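Local coordinates for protein diguanylate cyclase (Pseudomonas aeruginosa, PDB 5M3C) that belongs to the diguanylate cyclase family, joining a GGDEF domain that holds guanosine-5'-triphosphate and calcium to an EAL domain with a calcium site of its own, at residues B[47-51]-B[52-56]. Sequence-based numbering, arbitrary orientation.
Sequences HINDS and LGHPI. With GTP (guanosine-5'-triphosphate), chain I.
Asn-49 and His-54 meet at the guanine of GTP, where helix 45-52 gives way to helix 54-70. The Asn-49 amide meets the base with both its polar atoms, its plane tilted about 34° from that of the guanine. ND2 donates to GTP N3 at 2.9 Å, a nearly straight bond (169°). OD1 accepts from GTP N2 at 3.3 Å, just as straight. This paired donor and acceptor is consistent with only one way round for the amide, and ND2 also makes a weak bond to the ribose O2'. The amide is aimed by chi1 of -82°, which sets CG beside the backbone N and anti to the carbonyl carbon. His-54 meets the same amino group differently, its ring lying nearly parallel to the base: GTP N2 lies 3.4 Å above the ring plane, over its centre. Asn-49 ND2 comes to 3.8 Å from His-54 CE1, approaching the ring obliquely. The two side chains thus address one exocyclic amine, one by a hydrogen bond and the other by face packing.

The turn between them is built on backbone bonds from Leu-52 N to Ile-48 O and from Gly-53 N to Asn-49 O, each 2.8 Å long. These close the last turn of helix 45-52. Gly-53 then leaves helical geometry with positive phi and takes the N-cap position of the next helix. Ile-48 CG2 touches Leu-52 CD1 at 4.1 Å, the two side chains crossing at a slant.

This junction of two helices at Gly-53 lies at the surface of the GGDEF domain. Ile-48 rests on Val-123 and Leu-52 on Phe-121, both of strand 119-132; Leu-52 also packs on Asp-74 of the second subunit, and Asp-58 of helix 54-70 adds another hydrogen bond to GTP.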
loop_
_atom_site.group_PDB
_atom_site.type_symbol
_atom_site.label_atom_id
_atom_site.label_comp_id
_atom_site.label_asym_id
_atom_site.label_seq_id
_atom_site.Cartn_x
_atom_site.Cartn_y
_atom_site.Cartn_z
ATOM N N HIS B 47 -15.623 -19.883 7.144
ATOM C CA HIS B 47 -14.352 -20.245 6.527
ATOM C C HIS B 47 -13.603 -21.289 7.360
ATOM O O HIS B 47 -12.961 -22.192 6.818
ATOM C CB HIS B 47 -13.476 -19.007 6.332
ATOM C CG HIS B 47 -12.081 -19.326 5.894
ATOM N ND1 HIS B 47 -11.807 -20.017 4.733
ATOM C CD2 HIS B 47 -10.883 -19.060 6.465
ATOM C CE1 HIS B 47 -10.500 -20.161 4.606
ATOM N NE2 HIS B 47 -9.916 -19.588 5.643
ATOM N N ILE B 48 -13.687 -21.158 8.677
ATOM C CA ILE B 48 -13.053 -22.111 9.577
ATOM C C ILE B 48 -13.613 -23.519 9.367
ATOM O O ILE B 48 -12.854 -24.484 9.225
ATOM C CB ILE B 48 -13.217 -21.676 11.047
ATOM C CG1 ILE B 48 -12.304 -20.480 11.331
ATOM C CG2 ILE B 48 -12.902 -22.825 11.994
ATOM C CD1 ILE B 48 -12.372 -19.973 12.753
ATOM N N ASN B 49 -14.937 -23.633 9.338
ATOM C CA ASN B 49 -15.585 -24.914 9.067
ATOM C C ASN B 49 -15.243 -25.409 7.666
ATOM O O ASN B 49 -15.008 -26.602 7.460
ATOM C CB ASN B 49 -17.102 -24.799 9.214
ATOM C CG ASN B 49 -17.560 -24.910 10.654
ATOM O OD1 ASN B 49 -16.817 -25.361 11.526
ATOM N ND2 ASN B 49 -18.798 -24.505 10.908
ATOM N N ASP B 50 -15.221 -24.488 6.707
ATOM C CA ASP B 50 -14.869 -24.829 5.330
ATOM C C ASP B 50 -13.456 -25.400 5.212
ATOM O O ASP B 50 -13.231 -26.359 4.471
ATOM C CB ASP B 50 -15.002 -23.601 4.422
ATOM C CG ASP B 50 -16.443 -23.292 4.064
ATOM O OD1 ASP B 50 -17.328 -24.124 4.362
ATOM O OD2 ASP B 50 -16.691 -22.216 3.480
ATOM N N SER B 51 -12.506 -24.820 5.941
ATOM C CA SER B 51 -11.100 -25.212 5.805
ATOM C C SER B 51 -10.663 -26.323 6.769
ATOM O O SER B 51 -9.699 -27.038 6.488
ATOM C CB SER B 51 -10.186 -23.992 5.972
ATOM O OG SER B 51 -10.108 -23.589 7.328
ATOM N N LEU B 52 -11.359 -26.472 7.898
ATOM C CA LEU B 52 -10.958 -27.459 8.910
ATOM C C LEU B 52 -12.007 -28.538 9.179
ATOM O O LEU B 52 -11.665 -29.650 9.582
ATOM C CB LEU B 52 -10.618 -26.762 10.228
ATOM C CG LEU B 52 -9.706 -25.542 10.136
ATOM C CD1 LEU B 52 -9.420 -25.017 11.533
ATOM C CD2 LEU B 52 -8.415 -25.874 9.407
ATOM N N GLY B 53 -13.280 -28.203 8.981
ATOM C CA GLY B 53 -14.366 -29.157 9.201
ATOM C C GLY B 53 -15.011 -29.027 10.568
ATOM O O GLY B 53 -14.411 -28.497 11.504
ATOM N N HIS B 54 -16.238 -29.526 10.678
ATOM C CA HIS B 54 -17.008 -29.434 11.918
ATOM C C HIS B 54 -16.263 -29.973 13.132
ATOM O O HIS B 54 -16.125 -29.271 14.129
ATOM C CB HIS B 54 -18.344 -30.165 11.784
ATOM C CG HIS B 54 -19.527 -29.251 11.741
ATOM N ND1 HIS B 54 -19.755 -28.377 10.700
ATOM C CD2 HIS B 54 -20.549 -29.076 12.611
ATOM C CE1 HIS B 54 -20.866 -27.702 10.931
ATOM N NE2 HIS B 54 -21.368 -28.107 12.084
ATOM N N PRO B 55 -15.790 -31.225 13.060
ATOM C CA PRO B 55 -15.094 -31.807 14.206
ATOM C C PRO B 55 -14.131 -30.824 14.882
ATOM O O PRO B 55 -14.079 -30.762 16.110
ATOM C CB PRO B 55 -14.335 -32.982 13.586
ATOM C CG PRO B 55 -15.184 -33.400 12.431
ATOM C CD PRO B 55 -15.868 -32.160 11.922
ATOM N N ILE B 56 -13.388 -30.059 14.082
ATOM C CA ILE B 56 -12.444 -29.074 14.612
ATOM C C ILE B 56 -13.176 -27.827 15.110
ATOM O O ILE B 56 -12.899 -27.321 16.204
ATOM C CB ILE B 56 -11.409 -28.659 13.546
HETATM P PG GTP I . -19.623 -13.124 9.848
HETATM O O1G GTP I . -20.310 -12.320 8.770
HETATM O O2G GTP I . -18.370 -12.492 10.402
HETATM O O3G GTP I . -20.553 -13.656 10.911
HETATM O O3B GTP I . -19.039 -14.428 9.103
HETATM P PB GTP I . -19.582 -15.907 9.435
HETATM O O1B GTP I . -19.071 -16.851 8.373
HETATM O O2B GTP I . -19.307 -16.212 10.889
HETATM O O3A GTP I . -21.164 -15.697 9.203
HETATM P PA GTP I . -22.281 -16.569 9.967
HETATM O O1A GTP I . -23.499 -16.661 9.079
HETATM O O2A GTP I . -22.419 -16.063 11.385
HETATM O "O5'" GTP I . -21.606 -18.018 10.020
HETATM C "C5'" GTP I . -21.852 -18.846 11.143
HETATM C "C4'" GTP I . -21.043 -20.113 10.961
HETATM O "O4'" GTP I . -20.970 -20.816 12.202
HETATM C "C3'" GTP I . -21.689 -21.038 9.936
HETATM O "O3'" GTP I . -20.774 -21.345 8.880
HETATM C "C2'" GTP I . -22.054 -22.284 10.715
HETATM O "O2'" GTP I . -21.815 -23.479 9.968
HETATM C "C1'" GTP I . -21.155 -22.203 11.934
HETATM N N9 GTP I . -21.767 -22.910 13.074
HETATM C C8 GTP I . -22.911 -22.587 13.699
HETATM N N7 GTP I . -23.162 -23.471 14.700
HETATM C C5 GTP I . -22.163 -24.372 14.712
HETATM C C6 GTP I . -21.803 -25.566 15.505
HETATM O O6 GTP I . -22.536 -25.947 16.440
HETATM N N1 GTP I . -20.675 -26.220 15.194
HETATM C C2 GTP I . -19.870 -25.822 14.190
HETATM N N2 GTP I . -18.744 -26.531 13.929
HETATM N N3 GTP I . -20.139 -24.738 13.424
HETATM C C4 GTP I . -21.246 -23.994 13.636
#